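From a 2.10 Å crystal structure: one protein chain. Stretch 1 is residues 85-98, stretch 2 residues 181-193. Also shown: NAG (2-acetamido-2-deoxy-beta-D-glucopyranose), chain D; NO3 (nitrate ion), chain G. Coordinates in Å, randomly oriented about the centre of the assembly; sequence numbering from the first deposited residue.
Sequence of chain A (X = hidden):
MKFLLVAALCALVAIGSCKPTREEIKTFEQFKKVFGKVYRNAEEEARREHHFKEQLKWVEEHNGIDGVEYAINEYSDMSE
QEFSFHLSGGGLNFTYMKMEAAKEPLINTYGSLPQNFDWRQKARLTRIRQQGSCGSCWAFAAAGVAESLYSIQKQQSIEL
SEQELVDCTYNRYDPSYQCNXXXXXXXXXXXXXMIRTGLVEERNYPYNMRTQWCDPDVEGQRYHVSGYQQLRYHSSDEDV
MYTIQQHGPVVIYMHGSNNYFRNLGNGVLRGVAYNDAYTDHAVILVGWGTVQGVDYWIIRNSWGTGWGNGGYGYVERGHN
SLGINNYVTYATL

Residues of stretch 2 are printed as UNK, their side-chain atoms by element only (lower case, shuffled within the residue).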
ATOM      1  N   PHE A  85       6.079 -10.691  -7.684  1.00 47.78           N
ATOM      2  CA  PHE A  85       5.130 -11.800  -7.635  1.00 47.92           C
ATOM      3  C   PHE A  85       4.556 -11.982  -6.225  1.00 46.98           C
ATOM      4  O   PHE A  85       3.356 -12.204  -6.061  1.00 45.97           O
ATOM      5  CB  PHE A  85       5.787 -13.102  -8.111  1.00 51.21           C
ATOM      6  CG  PHE A  85       4.804 -14.216  -8.348  1.00 52.55           C
ATOM      7  CD1 PHE A  85       4.102 -14.296  -9.540  1.00 54.08           C
ATOM      8  CD2 PHE A  85       4.566 -15.172  -7.374  1.00 51.27           C
ATOM      9  CE1 PHE A  85       3.185 -15.327  -9.762  1.00 57.57           C
ATOM     10  CE2 PHE A  85       3.655 -16.199  -7.590  1.00 53.12           C
ATOM     11  CZ  PHE A  85       2.963 -16.275  -8.782  1.00 52.82           C
ATOM     12  N   HIS A  86       5.416 -11.889  -5.212  1.00 43.72           N
ATOM     13  CA  HIS A  86       4.972 -11.915  -3.822  1.00 42.99           C
ATOM     14  C   HIS A  86       3.874 -10.869  -3.542  1.00 46.29           C
ATOM     15  O   HIS A  86       2.910 -11.144  -2.828  1.00 47.43           O
ATOM     16  CB  HIS A  86       6.160 -11.680  -2.887  1.00 45.69           C
ATOM     17  CG  HIS A  86       5.935 -12.160  -1.488  1.00 63.89           C
ATOM     18  ND1 HIS A  86       5.200 -13.289  -1.197  1.00 71.77           N
ATOM     19  CD2 HIS A  86       6.359 -11.670  -0.298  1.00 69.55           C
ATOM     20  CE1 HIS A  86       5.181 -13.474   0.110  1.00 69.63           C
ATOM     21  NE2 HIS A  86       5.877 -12.506   0.679  1.00 68.92           N
ATOM     22  N   LEU A  87       4.023  -9.671  -4.103  1.00 43.29           N
ATOM     23  CA  LEU A  87       3.038  -8.615  -3.907  1.00 44.69           C
ATOM     24  C   LEU A  87       1.728  -8.879  -4.649  1.00 46.51           C
ATOM     25  O   LEU A  87       0.657  -8.790  -4.060  1.00 47.02           O
ATOM     26  CB  LEU A  87       3.612  -7.265  -4.344  1.00 46.45           C
ATOM     27  CG  LEU A  87       4.769  -6.787  -3.462  1.00 46.35           C
ATOM     28  CD1 LEU A  87       5.409  -5.518  -4.027  1.00 42.96           C
ATOM     29  CD2 LEU A  87       4.284  -6.585  -2.022  1.00 37.63           C
ATOM     30  N   SER A  88       1.805  -9.199  -5.939  1.00 49.12           N
ATOM     31  CA  SER A  88       0.586  -9.287  -6.743  1.00 49.56           C
ATOM     32  C   SER A  88       0.544 -10.439  -7.741  1.00 55.64           C
ATOM     33  O   SER A  88      -0.097 -10.316  -8.787  1.00 64.91           O
ATOM     34  CB  SER A  88       0.362  -7.974  -7.492  1.00 39.84           C
ATOM     35  OG  SER A  88       0.159  -6.909  -6.572  1.00 43.38           O
ATOM     36  N   GLY A  89       1.211 -11.545  -7.417  1.00 54.19           N
ATOM     37  CA  GLY A  89       1.133 -12.788  -8.180  1.00 53.81           C
ATOM     38  C   GLY A  89       1.113 -12.667  -9.692  1.00 61.61           C
ATOM     39  O   GLY A  89       0.550 -13.522 -10.381  1.00 60.17           O
ATOM     40  N   GLY A  90       1.731 -11.602 -10.199  1.00 70.68           N
ATOM     41  CA  GLY A  90       1.716 -11.288 -11.617  1.00 77.76           C
ATOM     42  C   GLY A  90       0.337 -11.312 -12.254  1.00 78.87           C
ATOM     43  O   GLY A  90       0.189 -11.731 -13.398  1.00 77.47           O
ATOM     44  N   GLY A  91      -0.676 -10.851 -11.528  1.00 83.35           N
ATOM     45  CA  GLY A  91      -2.042 -10.990 -11.999  1.00 84.50           C
ATOM     46  C   GLY A  91      -2.959  -9.798 -11.805  1.00 84.77           C
ATOM     47  O   GLY A  91      -4.126  -9.971 -11.451  1.00 90.42           O
ATOM     48  N   LEU A  92      -2.453  -8.592 -12.044  1.00 77.30           N
ATOM     49  CA  LEU A  92      -3.302  -7.402 -11.975  1.00 68.45           C
ATOM     50  C   LEU A  92      -3.893  -7.043 -13.350  1.00 66.54           C
ATOM     51  O   LEU A  92      -3.184  -6.562 -14.231  1.00 70.13           O
ATOM     52  CB  LEU A  92      -2.519  -6.211 -11.400  1.00 58.98           C
ATOM     53  CG  LEU A  92      -2.284  -6.166  -9.877  1.00 53.13           C
ATOM     54  CD1 LEU A  92      -1.457  -4.951  -9.479  1.00 53.16           C
ATOM     55  CD2 LEU A  92      -3.593  -6.193  -9.084  1.00 41.36           C
ATOM     56  N   ASN A  93      -5.191  -7.290 -13.527  1.00 59.41           N
ATOM     57  CA  ASN A  93      -5.899  -6.935 -14.762  1.00 58.26           C
ATOM     58  C   ASN A  93      -6.081  -5.405 -14.874  1.00 53.09           C
ATOM     59  O   ASN A  93      -7.058  -4.844 -14.378  1.00 52.85           O
ATOM     60  CB  ASN A  93      -7.254  -7.675 -14.817  1.00 58.47           C
ATOM     61  CG  ASN A  93      -8.004  -7.487 -16.144  1.00 64.64           C
ATOM     62  OD1 ASN A  93      -7.838  -6.475 -16.824  1.00 66.22           O
ATOM     63  ND2 ASN A  93      -8.848  -8.467 -16.505  1.00 63.20           N
ATOM     64  N   PHE A  94      -5.134  -4.739 -15.530  1.00 51.92           N
ATOM     65  CA  PHE A  94      -5.182  -3.287 -15.691  1.00 55.27           C
ATOM     66  C   PHE A  94      -6.354  -2.842 -16.565  1.00 52.07           C
ATOM     67  O   PHE A  94      -6.865  -1.731 -16.420  1.00 51.49           O
ATOM     68  CB  PHE A  94      -3.875  -2.769 -16.294  1.00 62.31           C
ATOM     69  CG  PHE A  94      -2.644  -3.201 -15.545  1.00 69.14           C
ATOM     70  CD1 PHE A  94      -2.319  -2.633 -14.321  1.00 71.72           C
ATOM     71  CD2 PHE A  94      -1.804  -4.171 -16.071  1.00 72.41           C
ATOM     72  CE1 PHE A  94      -1.182  -3.027 -13.637  1.00 70.60           C
ATOM     73  CE2 PHE A  94      -0.663  -4.570 -15.390  1.00 74.69           C
ATOM     74  CZ  PHE A  94      -0.350  -3.994 -14.174  1.00 75.75           C
ATOM     75  N   THR A  95      -6.765  -3.705 -17.484  1.00 56.80           N
ATOM     76  CA  THR A  95      -7.933  -3.434 -18.306  1.00 52.43           C
ATOM     77  C   THR A  95      -9.152  -3.298 -17.395  1.00 48.38           C
ATOM     78  O   THR A  95      -9.936  -2.354 -17.510  1.00 45.86           O
ATOM     79  CB  THR A  95      -8.150  -4.546 -19.349  1.00 54.54           C
ATOM     80  OG1 THR A  95      -6.942  -4.738 -20.095  1.00 65.59           O
ATOM     81  CG2 THR A  95      -9.260  -4.179 -20.306  1.00 48.57           C
ATOM     82  N   TYR A  96      -9.281  -4.236 -16.462  1.00 49.19           N
ATOM     83  CA  TYR A  96     -10.353  -4.203 -15.479  1.00 52.54           C
ATOM     84  C   TYR A  96     -10.274  -2.934 -14.616  1.00 50.31           C
ATOM     85  O   TYR A  96     -11.287  -2.269 -14.376  1.00 47.56           O
ATOM     86  CB  TYR A  96     -10.298  -5.466 -14.607  1.00 58.68           C
ATOM     87  CG  TYR A  96     -11.197  -5.400 -13.400  1.00 61.97           C
ATOM     88  CD1 TYR A  96     -12.578  -5.356 -13.546  1.00 65.99           C
ATOM     89  CD2 TYR A  96     -10.668  -5.370 -12.116  1.00 59.09           C
ATOM     90  CE1 TYR A  96     -13.409  -5.283 -12.446  1.00 66.96           C
ATOM     91  CE2 TYR A  96     -11.491  -5.298 -11.006  1.00 58.96           C
ATOM     92  CZ  TYR A  96     -12.860  -5.253 -11.178  1.00 61.59           C
ATOM     93  OH  TYR A  96     -13.691  -5.185 -10.088  1.00 55.36           O
ATOM     94  N   MET A  97      -9.063  -2.589 -14.177  1.00 47.26           N
ATOM     95  CA  MET A  97      -8.849  -1.408 -13.338  1.00 42.04           C
ATOM     96  C   MET A  97      -9.117  -0.088 -14.072  1.00 41.96           C
ATOM     97  O   MET A  97      -9.697   0.819 -13.497  1.00 42.21           O
ATOM     98  CB  MET A  97      -7.427  -1.416 -12.784  1.00 36.12           C
ATOM     99  CG  MET A  97      -7.133  -2.637 -11.947  1.00 38.98           C
ATOM    100  SD  MET A  97      -5.458  -2.681 -11.292  1.00 51.20           S
ATOM    101  CE  MET A  97      -5.523  -1.343 -10.102  1.00 43.14           C
ATOM    102  N   LYS A  98      -8.714   0.018 -15.338  1.00 42.19           N
ATOM    103  CA  LYS A  98      -8.955   1.252 -16.094  1.00 42.37           C
ATOM    104  C   LYS A  98     -10.440   1.504 -16.356  1.00 42.10           C
ATOM    105  O   LYS A  98     -10.894   2.651 -16.354  1.00 42.48           O
ATOM    106  CB  LYS A  98      -8.205   1.231 -17.432  1.00 44.75           C
ATOM    107  CG  LYS A  98      -6.706   1.498 -17.329  1.00 46.73           C
ATOM    108  CD  LYS A  98      -6.007   1.061 -18.613  1.00 46.42           C
ATOM    109  CE  LYS A  98      -4.504   1.251 -18.526  1.00 45.90           C
ATOM    110  NZ  LYS A  98      -3.838   0.620 -19.709  1.00 55.18           N
ATOM    111  N   UNK A 181      -7.114 -13.029  -3.009  1.00 41.90           N
ATOM    112  CA  UNK A 181      -6.577 -13.283  -1.681  1.00 38.26           C
ATOM    113  C   UNK A 181      -5.166 -12.776  -1.512  1.00 35.33           C
ATOM    114  O   UNK A 181      -4.891 -11.608  -1.756  1.00 34.49           O
ATOM    115  N   UNK A 182      -4.267 -13.661  -1.095  1.00 42.28           N
ATOM    116  CA  UNK A 182      -2.856 -13.312  -0.990  1.00 35.33           C
ATOM    117  C   UNK A 182      -2.185 -13.302  -2.350  1.00 44.66           C
ATOM    118  O   UNK A 182      -0.989 -13.063  -2.445  1.00 40.33           O
ATOM    119  c   UNK A 182      -2.115 -14.288  -0.070  1.00 37.10           C
ATOM    120  s   UNK A 182      -2.497 -14.092   1.686  1.00 36.92           S
ATOM    121  N   UNK A 183      -2.947 -13.608  -3.396  1.00 51.18           N
ATOM    122  CA  UNK A 183      -2.392 -13.669  -4.737  1.00 55.04           C
ATOM    123  C   UNK A 183      -2.239 -12.277  -5.303  1.00 53.58           C
ATOM    124  O   UNK A 183      -1.169 -11.885  -5.752  1.00 56.49           O
ATOM    125  N   UNK A 184      -3.332 -11.529  -5.239  1.00 52.42           N
ATOM    126  CA  UNK A 184      -3.445 -10.201  -5.803  1.00 44.10           C
ATOM    127  C   UNK A 184      -4.864  -9.736  -5.544  1.00 38.35           C
ATOM    128  O   UNK A 184      -5.743 -10.553  -5.268  1.00 40.02           O
ATOM    129  o   UNK A 184      -4.232 -10.793  -8.010  1.00 46.80           O
ATOM    130  c   UNK A 184      -3.159 -10.198  -7.300  1.00 49.43           C
ATOM    131  N   UNK A 185      -5.104  -8.432  -5.639  1.00 33.31           N
ATOM    132  CA  UNK A 185      -6.426  -7.915  -5.351  1.00 32.29           C
ATOM    133  C   UNK A 185      -6.623  -6.456  -5.695  1.00 29.87           C
ATOM    134  O   UNK A 185      -5.712  -5.772  -6.154  1.00 30.62           O
ATOM    135  N   UNK A 186      -7.844  -5.992  -5.468  1.00 38.43           N
ATOM    136  CA  UNK A 186      -8.263  -4.668  -5.876  1.00 36.44           C
ATOM    137  C   UNK A 186      -8.871  -3.988  -4.684  1.00 32.35           C
ATOM    138  O   UNK A 186      -9.759  -4.545  -4.054  1.00 28.50           O
ATOM    139  c   UNK A 186      -7.670  -7.152 -10.224  1.00 43.89           C
ATOM    140  c   UNK A 186      -9.103  -6.936  -8.310  1.00 43.44           C
ATOM    141  c   UNK A 186      -7.795  -5.078  -9.044  1.00 37.79           C
ATOM    142  c   UNK A 186      -9.255  -4.761  -7.027  1.00 33.79           C
ATOM    143  c   UNK A 186      -8.584  -7.712  -9.348  1.00 42.66           C
ATOM    144  o   UNK A 186      -7.134  -7.886 -11.258  1.00 49.58           O
ATOM    145  c   UNK A 186      -8.717  -5.604  -8.152  1.00 36.29           C
ATOM    146  c   UNK A 186      -7.276  -5.838 -10.074  1.00 41.14           C
ATOM    147  N   UNK A 187      -8.369  -2.806  -4.349  1.00 28.43           N
ATOM    148  CA  UNK A 187      -8.906  -2.071  -3.218  1.00 28.68           C
ATOM    149  C   UNK A 187     -10.346  -1.648  -3.522  1.00 25.64           C
ATOM    150  O   UNK A 187     -11.146  -1.500  -2.616  1.00 29.08           O
ATOM    151  o   UNK A 187      -6.763  -1.181  -2.313  1.00 31.77           O
ATOM    152  c   UNK A 187      -8.033  -0.837  -2.878  1.00 36.56           C
ATOM    153  N   UNK A 188     -10.676  -1.428  -4.792  1.00 28.54           N
ATOM    154  CA  UNK A 188     -12.048  -1.051  -5.145  1.00 27.36           C
ATOM    155  C   UNK A 188     -13.009  -2.186  -4.777  1.00 23.70           C
ATOM    156  O   UNK A 188     -14.089  -1.954  -4.240  1.00 27.17           O
ATOM    157  c   UNK A 188     -11.517   0.613  -6.983  1.00 23.67           C
ATOM    158  c   UNK A 188     -12.206  -0.722  -6.646  1.00 26.34           C
ATOM    159  o   UNK A 188     -11.620  -1.770  -7.417  1.00 31.82           O
ATOM    160  N   UNK A 189     -12.580  -3.407  -5.048  1.00 23.74           N
ATOM    161  CA  UNK A 189     -13.351  -4.572  -4.692  1.00 25.69           C
ATOM    162  C   UNK A 189     -13.492  -4.661  -3.182  1.00 33.62           C
ATOM    163  O   UNK A 189     -14.546  -5.047  -2.683  1.00 31.03           O
ATOM    164  o   UNK A 189     -14.993  -5.185  -7.468  1.00 39.87           O
ATOM    165  c   UNK A 189     -12.838  -5.959  -6.785  1.00 39.13           C
ATOM    166  c   UNK A 189     -12.704  -5.817  -5.257  1.00 26.14           C
ATOM    167  o   UNK A 189     -14.692  -7.349  -7.431  1.00 42.35           O
ATOM    168  c   UNK A 189     -14.275  -6.181  -7.259  1.00 35.78           C
ATOM    169  N   UNK A 190     -12.444  -4.267  -2.459  1.00 29.51           N
ATOM    170  CA  UNK A 190     -12.485  -4.279  -1.002  1.00 26.54           C
ATOM    171  C   UNK A 190     -13.519  -3.290  -0.458  1.00 32.50           C
ATOM    172  O   UNK A 190     -14.287  -3.623   0.445  1.00 28.51           O
ATOM    173  c   UNK A 190     -11.089  -3.972  -0.433  1.00 26.99           C
ATOM    174  N   UNK A 191     -13.525  -2.065  -0.997  1.00 30.12           N
ATOM    175  CA  UNK A 191     -14.518  -1.072  -0.597  1.00 27.74           C
ATOM    176  C   UNK A 191     -15.920  -1.558  -0.913  1.00 30.39           C
ATOM    177  O   UNK A 191     -16.838  -1.342  -0.133  1.00 30.97           O
ATOM    178  c   UNK A 191     -12.130   1.479  -1.643  1.00 21.72           C
ATOM    179  c   UNK A 191     -12.939   1.205   0.595  1.00 26.10           C
ATOM    180  c   UNK A 191     -11.844   1.883   1.081  1.00 25.66           C
ATOM    181  c   UNK A 191     -14.274   0.262  -1.299  1.00 26.90           C
ATOM    182  c   UNK A 191     -10.880   2.375   0.193  1.00 23.62           C
ATOM    183  c   UNK A 191     -13.096   1.005  -0.776  1.00 25.41           C
ATOM    184  c   UNK A 191     -11.026   2.166  -1.168  1.00 29.41           C
ATOM    185  N   UNK A 192     -16.077  -2.199  -2.075  1.00 25.55           N
ATOM    186  CA  UNK A 192     -17.359  -2.796  -2.462  1.00 24.12           C
ATOM    187  C   UNK A 192     -17.864  -3.728  -1.354  1.00 26.83           C
ATOM    188  O   UNK A 192     -19.043  -3.724  -0.990  1.00 29.83           O
ATOM    189  c   UNK A 192     -18.445  -4.312  -4.239  1.00 43.19           C
ATOM    190  c   UNK A 192     -17.892  -4.126  -6.698  1.00 44.11           C
ATOM    191  n   UNK A 192     -17.496  -4.864  -7.935  1.00 51.58           N
ATOM    192  c   UNK A 192     -17.210  -3.557  -3.783  1.00 36.12           C
ATOM    193  c   UNK A 192     -18.193  -5.081  -5.546  1.00 45.38           C
ATOM    194  N   UNK A 193     -16.954  -4.532  -0.821  1.00 26.21           N
ATOM    195  CA  UNK A 193     -17.286  -5.458   0.241  1.00 30.02           C
ATOM    196  C   UNK A 193     -17.652  -4.682   1.511  1.00 27.12           C
ATOM    197  O   UNK A 193     -18.547  -5.063   2.261  1.00 28.27           O
ATOM    198  c   UNK A 193     -16.175  -7.196   2.869  1.00 32.61           C
ATOM    199  c   UNK A 193     -16.941  -9.382   3.441  1.00 33.16           C
ATOM    200  o   UNK A 193     -17.200 -10.325   4.400  1.00 36.12           O
ATOM    201  c   UNK A 193     -16.405  -7.451   1.521  1.00 34.84           C
ATOM    202  c   UNK A 193     -16.908  -8.701   1.153  1.00 34.88           C
ATOM    203  c   UNK A 193     -17.179  -9.666   2.107  1.00 33.16           C
ATOM    204  c   UNK A 193     -16.450  -8.142   3.827  1.00 33.50           C
ATOM    205  c   UNK A 193     -16.117  -6.405   0.488  1.00 29.98           C
TER
HETATM  206  C1  NAG D 401      -9.616  -8.372 -17.730  1.00 66.73           C
HETATM  207  C2  NAG D 401      -9.928  -9.721 -18.409  1.00 72.17           C
HETATM  208  C3  NAG D 401     -10.772  -9.508 -19.672  1.00 74.85           C
HETATM  209  C4  NAG D 401     -11.983  -8.638 -19.380  1.00 71.56           C
HETATM  210  C5  NAG D 401     -11.527  -7.341 -18.727  1.00 70.55           C
HETATM  211  C6  NAG D 401     -12.672  -6.424 -18.364  1.00 71.41           C
HETATM  212  C7  NAG D 401      -8.056 -11.223 -17.868  1.00 79.82           C
HETATM  213  C8  NAG D 401      -6.798 -11.857 -18.375  1.00 71.51           C
HETATM  214  N2  NAG D 401      -8.701 -10.424 -18.731  1.00 77.60           N
HETATM  215  O3  NAG D 401     -11.204 -10.769 -20.176  1.00 78.91           O
HETATM  216  O4  NAG D 401     -12.695  -8.340 -20.579  1.00 70.53           O
HETATM  217  O5  NAG D 401     -10.828  -7.649 -17.512  1.00 65.20           O
HETATM  218  O6  NAG D 401     -13.202  -6.723 -17.080  1.00 74.83           O
HETATM  219  O7  NAG D 401      -8.478 -11.419 -16.732  1.00 85.48           O
HETATM  220  N   NO3 G 404      -7.947  -0.673  -7.086  1.00 56.17           N
HETATM  221  O1  NO3 G 404      -7.945  -0.276  -5.887  1.00 63.20           O
HETATM  222  O2  NO3 G 404      -8.378  -1.828  -7.334  1.00 47.53           O
HETATM  223  O3  NO3 G 404      -7.532   0.078  -8.025  1.00 58.35           O
HETATM  224  O   HOH W   1       1.972 -13.615  -1.330  1.00 58.51           O
HETATM  225  O   HOH W   2      -2.079  -7.328  -4.949  1.00 44.15           O
HETATM  226  O   HOH W   3     -13.789  -2.906  -8.574  1.00 36.52           O

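Position 181 has no atom beyond the backbone and lies out of reach of stretch 1; it is Gly181, and its positive phi suits that residue. Position 182 carries one carbon and then a sulfur, which identifies Cys182; the sulfur is bonded covalently elsewhere in the structure. Its backbone meets stretch 1 through water 1, which donates to His86 O (3.0 Å) and to Cys182 O (3.2 Å).

Position 183 again lacks a side chain and is Gly183. Its O lies 2.9 Å from Gly89 N, but the angle is too poor for a hydrogen bond, and that N donates instead to Phe85 O at 2.6 Å. Packing here is tight: a CB on Gly89 would sit 2.8 Å from Gly183 O, a clash. Position 184 shows one carbon and one oxygen, hence Ser184, whose CB is 3.4 Å from Ser88 O and whose OG is 3.5 Å from Gly91 O. Position 185 is bare, so Gly185; its O touches Leu92 CD2 at 3.6 Å, and its N makes a weak bond to water 2, which donates to Ser88 OG.

At position 186 one carbon leads to a six-carbon ring bearing an oxygen. The oxygen lies 3.0 Å from Asn93 N, and the residue is Tyr186. Position 187, one carbon and one oxygen, is Ser187, which faces no part of stretch 1. Position 188 has a carbon carrying one oxygen and one carbon, which fits Thr188; water 3 joins its OG1 to Tyr96 OH, each at 2.7 Å.

Position 189 has three carbons, the third bearing two oxygens. This is Glu189, with OE1 2.9 Å from Tyr96 OH, though the angle is poor for a hydrogen bond. Position 190, a single carbon, is Ala190, and position 191, a carbon and an unsubstituted six-carbon ring, is Phe191; neither reaches stretch 1. Four carbons in a row ending in nitrogen make position 192 Lys192, whose NZ forms a salt bridge with Glu189 OE1 (2.6 Å). Position 193, a ring with an oxygen, is Tyr193, also out of reach.

The contact centres on Tyr186. Its hydroxyl accepts from Asn93 N, the one direct hydrogen bond between the stretches, while the edge of Tyr96 meets its face, with centroids 5.0 Å apart and planes at 73°. Leu92 CD2 and Met97 CG approach CE1 of Tyr186 at 3.8 and 3.7 Å. Asn93 OD1 caps the helix by accepting from Tyr96 N (2.7 Å), so the turn that supplies the hydroxyl's donor also starts the helix carrying Tyr96 and Met97.

Stretch 2 (181-193) GCGSGYSTEAFKY
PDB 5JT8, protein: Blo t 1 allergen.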